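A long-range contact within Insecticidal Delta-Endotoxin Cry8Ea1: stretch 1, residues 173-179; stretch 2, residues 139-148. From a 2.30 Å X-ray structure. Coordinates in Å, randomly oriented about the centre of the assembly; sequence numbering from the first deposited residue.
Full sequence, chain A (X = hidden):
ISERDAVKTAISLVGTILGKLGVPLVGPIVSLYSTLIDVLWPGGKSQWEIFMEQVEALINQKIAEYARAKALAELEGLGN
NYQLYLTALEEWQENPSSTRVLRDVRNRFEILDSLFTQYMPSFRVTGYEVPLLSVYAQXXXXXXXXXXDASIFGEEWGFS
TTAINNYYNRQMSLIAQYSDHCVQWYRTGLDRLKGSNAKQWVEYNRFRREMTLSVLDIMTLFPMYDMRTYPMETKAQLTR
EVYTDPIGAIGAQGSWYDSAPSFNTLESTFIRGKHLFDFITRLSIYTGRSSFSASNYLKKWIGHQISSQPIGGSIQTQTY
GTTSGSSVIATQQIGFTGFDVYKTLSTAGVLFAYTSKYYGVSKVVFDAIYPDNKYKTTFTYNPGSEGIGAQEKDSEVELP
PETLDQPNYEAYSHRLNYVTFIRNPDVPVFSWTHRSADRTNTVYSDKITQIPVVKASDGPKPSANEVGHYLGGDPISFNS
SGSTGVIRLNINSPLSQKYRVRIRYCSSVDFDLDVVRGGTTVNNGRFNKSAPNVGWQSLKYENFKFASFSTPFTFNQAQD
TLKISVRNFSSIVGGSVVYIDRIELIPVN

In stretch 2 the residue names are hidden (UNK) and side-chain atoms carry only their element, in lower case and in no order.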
ATOM      1  N   SER A 173      22.161  -3.834  -5.538  1.00 24.16           N
ATOM      2  CA  SER A 173      21.910  -5.170  -6.017  1.00 24.45           C
ATOM      3  C   SER A 173      20.802  -5.838  -5.179  1.00 23.36           C
ATOM      4  O   SER A 173      19.999  -6.621  -5.685  1.00 22.72           O
ATOM      5  CB  SER A 173      23.210  -5.979  -5.999  1.00 24.59           C
ATOM      6  OG  SER A 173      22.939  -7.376  -6.114  1.00 27.98           O
ATOM      7  N   LEU A 174      20.747  -5.501  -3.901  1.00 23.05           N
ATOM      8  CA  LEU A 174      19.851  -6.194  -2.975  1.00 22.62           C
ATOM      9  C   LEU A 174      18.445  -5.601  -3.003  1.00 21.60           C
ATOM     10  O   LEU A 174      17.463  -6.355  -2.893  1.00 21.17           O
ATOM     11  CB  LEU A 174      20.439  -6.242  -1.557  1.00 22.76           C
ATOM     12  CG  LEU A 174      21.620  -7.201  -1.282  1.00 23.88           C
ATOM     13  CD1 LEU A 174      22.101  -7.067   0.191  1.00 20.37           C
ATOM     14  CD2 LEU A 174      21.359  -8.712  -1.630  1.00 20.80           C
ATOM     15  N   ILE A 175      18.341  -4.284  -3.191  1.00 19.71           N
ATOM     16  CA  ILE A 175      17.044  -3.682  -3.463  1.00 19.30           C
ATOM     17  C   ILE A 175      16.354  -4.426  -4.597  1.00 20.11           C
ATOM     18  O   ILE A 175      15.198  -4.851  -4.457  1.00 20.02           O
ATOM     19  CB  ILE A 175      17.109  -2.178  -3.817  1.00 19.66           C
ATOM     20  CG1 ILE A 175      17.588  -1.355  -2.618  1.00 18.56           C
ATOM     21  CG2 ILE A 175      15.722  -1.658  -4.318  1.00 17.26           C
ATOM     22  CD1 ILE A 175      18.017   0.059  -2.993  1.00 16.78           C
ATOM     23  N   ALA A 176      17.066  -4.581  -5.716  1.00 20.62           N
ATOM     24  CA  ALA A 176      16.558  -5.328  -6.887  1.00 21.40           C
ATOM     25  C   ALA A 176      16.173  -6.747  -6.539  1.00 21.22           C
ATOM     26  O   ALA A 176      15.053  -7.166  -6.800  1.00 22.70           O
ATOM     27  CB  ALA A 176      17.580  -5.321  -8.039  1.00 21.03           C
ATOM     28  N   GLN A 177      17.093  -7.491  -5.949  1.00 21.58           N
ATOM     29  CA  GLN A 177      16.856  -8.909  -5.648  1.00 22.81           C
ATOM     30  C   GLN A 177      15.697  -9.134  -4.658  1.00 21.11           C
ATOM     31  O   GLN A 177      14.844  -9.966  -4.906  1.00 22.13           O
ATOM     32  CB  GLN A 177      18.149  -9.565  -5.141  1.00 21.98           C
ATOM     33  CG  GLN A 177      17.892 -10.911  -4.449  1.00 26.33           C
ATOM     34  CD  GLN A 177      19.148 -11.621  -3.895  1.00 27.21           C
ATOM     35  OE1 GLN A 177      20.217 -11.626  -4.522  1.00 34.11           O
ATOM     36  NE2 GLN A 177      19.005 -12.229  -2.711  1.00 31.20           N
ATOM     37  N   TYR A 178      15.680  -8.394  -3.546  1.00 20.23           N
ATOM     38  CA  TYR A 178      14.609  -8.480  -2.546  1.00 18.87           C
ATOM     39  C   TYR A 178      13.268  -8.011  -3.115  1.00 18.92           C
ATOM     40  O   TYR A 178      12.250  -8.588  -2.810  1.00 18.40           O
ATOM     41  CB  TYR A 178      14.942  -7.666  -1.271  1.00 18.22           C
ATOM     42  CG  TYR A 178      16.165  -8.129  -0.459  1.00 17.12           C
ATOM     43  CD1 TYR A 178      16.798  -7.261   0.431  1.00 15.87           C
ATOM     44  CD2 TYR A 178      16.682  -9.411  -0.592  1.00 14.76           C
ATOM     45  CE1 TYR A 178      17.910  -7.654   1.163  1.00 16.74           C
ATOM     46  CE2 TYR A 178      17.799  -9.830   0.130  1.00 16.77           C
ATOM     47  CZ  TYR A 178      18.413  -8.956   1.012  1.00 17.87           C
ATOM     48  OH  TYR A 178      19.508  -9.383   1.754  1.00 17.43           O
ATOM     49  N   SER A 179      13.257  -6.963  -3.939  1.00 18.89           N
ATOM     50  CA  SER A 179      12.008  -6.538  -4.545  1.00 19.56           C
ATOM     51  C   SER A 179      11.463  -7.653  -5.433  1.00 19.95           C
ATOM     52  O   SER A 179      10.286  -8.010  -5.347  1.00 20.64           O
ATOM     53  CB  SER A 179      12.177  -5.239  -5.340  1.00 19.65           C
ATOM     54  OG  SER A 179      12.660  -4.181  -4.534  1.00 19.57           O
ATOM     55  N   UNK A 139      12.622  -9.109   7.103  1.00 18.72           N
ATOM     56  CA  UNK A 139      14.082  -9.254   7.254  1.00 19.20           C
ATOM     57  C   UNK A 139      14.880  -8.491   6.171  1.00 19.22           C
ATOM     58  O   UNK A 139      15.900  -7.816   6.459  1.00 18.76           O
ATOM     59  c   UNK A 139      14.464 -10.745   7.259  1.00 19.18           C
ATOM     60  N   UNK A 140      14.406  -8.611   4.928  1.00 19.38           N
ATOM     61  CA  UNK A 140      14.973  -7.885   3.783  1.00 19.57           C
ATOM     62  C   UNK A 140      14.978  -6.404   4.110  1.00 19.86           C
ATOM     63  O   UNK A 140      16.019  -5.741   3.989  1.00 19.76           O
ATOM     64  c   UNK A 140      14.146  -8.150   2.496  1.00 18.88           C
ATOM     65  N   UNK A 141      13.813  -5.898   4.548  1.00 19.79           N
ATOM     66  CA  UNK A 141      13.662  -4.488   4.937  1.00 20.26           C
ATOM     67  C   UNK A 141      14.772  -4.051   5.908  1.00 20.52           C
ATOM     68  O   UNK A 141      15.476  -3.068   5.675  1.00 21.70           O
ATOM     69  n   UNK A 141      12.170  -1.857   5.115  1.00 18.51           N
ATOM     70  c   UNK A 141      12.052  -2.810   6.009  1.00 21.39           C
ATOM     71  c   UNK A 141      12.258  -4.245   5.517  1.00 19.46           C
ATOM     72  o   UNK A 141      11.759  -2.573   7.193  1.00 25.84           O
ATOM     73  N   UNK A 142      14.919  -4.791   7.004  1.00 20.86           N
ATOM     74  CA  UNK A 142      15.950  -4.509   7.989  1.00 20.60           C
ATOM     75  C   UNK A 142      17.357  -4.445   7.393  1.00 20.88           C
ATOM     76  O   UNK A 142      18.138  -3.524   7.723  1.00 20.04           O
ATOM     77  c   UNK A 142      14.717  -3.984  10.814  1.00 15.68           C
ATOM     78  c   UNK A 142      15.895  -5.528   9.125  1.00 20.06           C
ATOM     79  c   UNK A 142      14.766  -6.535  11.131  1.00 20.78           C
ATOM     80  c   UNK A 142      14.738  -5.374  10.109  1.00 20.90           C
ATOM     81  N   UNK A 143      17.658  -5.417   6.515  1.00 20.58           N
ATOM     82  CA  UNK A 143      18.974  -5.526   5.883  1.00 20.40           C
ATOM     83  C   UNK A 143      19.305  -4.323   5.011  1.00 21.31           C
ATOM     84  O   UNK A 143      20.410  -3.797   5.095  1.00 23.41           O
ATOM     85  c   UNK A 143      22.164  -8.007   3.501  1.00 19.40           C
ATOM     86  c   UNK A 143      21.708  -6.657   5.163  1.00 19.87           C
ATOM     87  n   UNK A 143      20.851  -7.955   3.622  1.00 16.08           N
ATOM     88  c   UNK A 143      19.117  -6.839   5.086  1.00 19.91           C
ATOM     89  c   UNK A 143      20.529  -7.128   4.675  1.00 19.71           C
ATOM     90  n   UNK A 143      22.708  -7.224   4.422  1.00 19.33           N
ATOM     91  N   UNK A 144      18.352  -3.850   4.213  1.00 21.02           N
ATOM     92  CA  UNK A 144      18.535  -2.649   3.407  1.00 20.47           C
ATOM     93  C   UNK A 144      18.623  -1.347   4.212  1.00 21.76           C
ATOM     94  O   UNK A 144      19.284  -0.372   3.773  1.00 21.69           O
ATOM     95  c   UNK A 144      18.437  -3.889   0.551  1.00 16.08           C
ATOM     96  c   UNK A 144      17.172  -3.680   1.412  1.00 18.97           C
ATOM     97  c   UNK A 144      15.936  -3.441   0.540  1.00 16.18           C
ATOM     98  c   UNK A 144      17.385  -2.524   2.398  1.00 20.77           C
ATOM     99  N   UNK A 145      17.949  -1.276   5.362  1.00 21.58           N
ATOM    100  CA  UNK A 145      18.104  -0.104   6.214  1.00 21.99           C
ATOM    101  C   UNK A 145      19.495  -0.061   6.856  1.00 23.17           C
ATOM    102  O   UNK A 145      20.031   1.036   7.143  1.00 23.58           O
ATOM    103  c   UNK A 145      15.510   1.788   6.952  1.00 20.87           C
ATOM    104  c   UNK A 145      14.762  -0.371   8.102  1.00 21.97           C
ATOM    105  c   UNK A 145      17.076  -0.133   7.317  1.00 22.43           C
ATOM    106  c   UNK A 145      15.634   0.234   7.007  1.00 23.24           C
ATOM    107  N   UNK A 146      20.065  -1.246   7.085  1.00 23.29           N
ATOM    108  CA  UNK A 146      21.367  -1.392   7.706  1.00 24.40           C
ATOM    109  C   UNK A 146      22.420  -0.884   6.731  1.00 25.62           C
ATOM    110  O   UNK A 146      23.256  -0.030   7.068  1.00 26.47           O
ATOM    111  c   UNK A 146      21.640  -2.868   8.049  1.00 24.10           C
ATOM    112  c   UNK A 146      23.360  -4.554   8.785  1.00 27.65           C
ATOM    113  c   UNK A 146      22.900  -2.586  10.180  1.00 23.88           C
ATOM    114  c   UNK A 146      22.967  -3.098   8.776  1.00 25.43           C
ATOM    115  N   UNK A 147      22.358  -1.393   5.506  1.00 26.58           N
ATOM    116  CA  UNK A 147      23.229  -0.942   4.426  1.00 27.36           C
ATOM    117  C   UNK A 147      23.151   0.562   4.184  1.00 28.12           C
ATOM    118  O   UNK A 147      24.130   1.174   3.774  1.00 29.19           O
ATOM    119  c   UNK A 147      22.959  -1.747   3.154  1.00 26.95           C
ATOM    120  c   UNK A 147      22.929  -4.116   2.441  1.00 28.18           C
ATOM    121  c   UNK A 147      23.821  -3.012   2.882  1.00 28.60           C
ATOM    122  c   UNK A 147      24.753  -3.509   4.013  1.00 26.24           C
ATOM    123  N   UNK A 148      22.017   1.178   4.470  1.00 29.00           N
ATOM    124  CA  UNK A 148      21.913   2.638   4.357  1.00 30.50           C
ATOM    125  C   UNK A 148      22.695   3.409   5.448  1.00 31.13           C
ATOM    126  O   UNK A 148      23.179   4.514   5.207  1.00 31.95           O
ATOM    127  c   UNK A 148      20.117   4.438   4.612  1.00 34.05           C
ATOM    128  n   UNK A 148      18.391   6.896   5.088  1.00 43.72           N
ATOM    129  c   UNK A 148      20.461   3.025   4.317  1.00 30.02           C
ATOM    130  c   UNK A 148      18.607   4.447   4.884  1.00 39.39           C
ATOM    131  c   UNK A 148      18.206   5.576   5.800  1.00 44.36           C
TER

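Position 139 has one side-chain carbon and nothing beyond it. It points sideways and touches nothing on stretch 1. It is Ala139.

Position 140 also has a single side-chain carbon, directed toward stretch 1. This CB lies over one face of the Tyr178 ring, 3.5 Å from Tyr178 CD1. It is Ala140.

Position 141 has two carbons, the second carrying one oxygen and one nitrogen. It points away from stretch 1, and its nitrogen is hydrogen-bonded elsewhere in the structure. It is Asn141.

Position 142 has four carbons, forked at the second, and stays out of reach of stretch 1. It is Leu142.

Position 143 has one carbon followed by a five-membered ring of three carbons and two nitrogens. One ring nitrogen meets the Tyr178 hydroxyl, and a ring carbon touches Leu174. Only an imidazole fits, so this is His143. His143 CE1 is 3.4 Å from Leu174 CD1 and His143 ND1 is 2.7 Å from Tyr178 OH. NE2 is hydrogen-bonded elsewhere in the structure.

Position 144 has four carbons, forked at the second. They touch Leu174, Ile175 and Tyr178. The fork identifies Leu144. Its CD2 is 3.7 Å from Leu174 CB, its CD1 is 4.1 Å from Ile175 CG1, and its CG is 3.7 Å from Tyr178 CD1, at the edge of that ring.

Position 145 has four carbons forked at the second, out of reach of stretch 1. It is Leu145, chi1 m.

Position 146 has the same atoms and is also out of reach. It is Leu146, chi1 t.

Position 147 has the same forked set of four carbons, but points toward stretch 1. A branch end touches Leu174. It is Leu147, and its CD2 is 3.8 Å from Leu174 CD1. Both chi angles are off the usual wells.

Position 148 has four carbons in a row ending in nitrogen. It does not reach stretch 1. It is Lys148.

The contact joins two nearly antiparallel helices, with axes at 170° and 10.5 Å apart at closest approach. Residues 140, 143, 144 and 147 recur at steps of three and four, so they share one side of their helix. Leu174 and Tyr178, four apart, face them. The CA atoms of Tyr178 and Ala140 are 6.4 Å apart; the small alanine leaves room for the ring above its CB. Leu144 packs against all three contacting residues of stretch 1. Within this mainly apolar patch, Tyr178 OH and His143 ND1 form the one hydrogen bond between the stretches.

Stretch 2 139-148: AANLHLLLLK
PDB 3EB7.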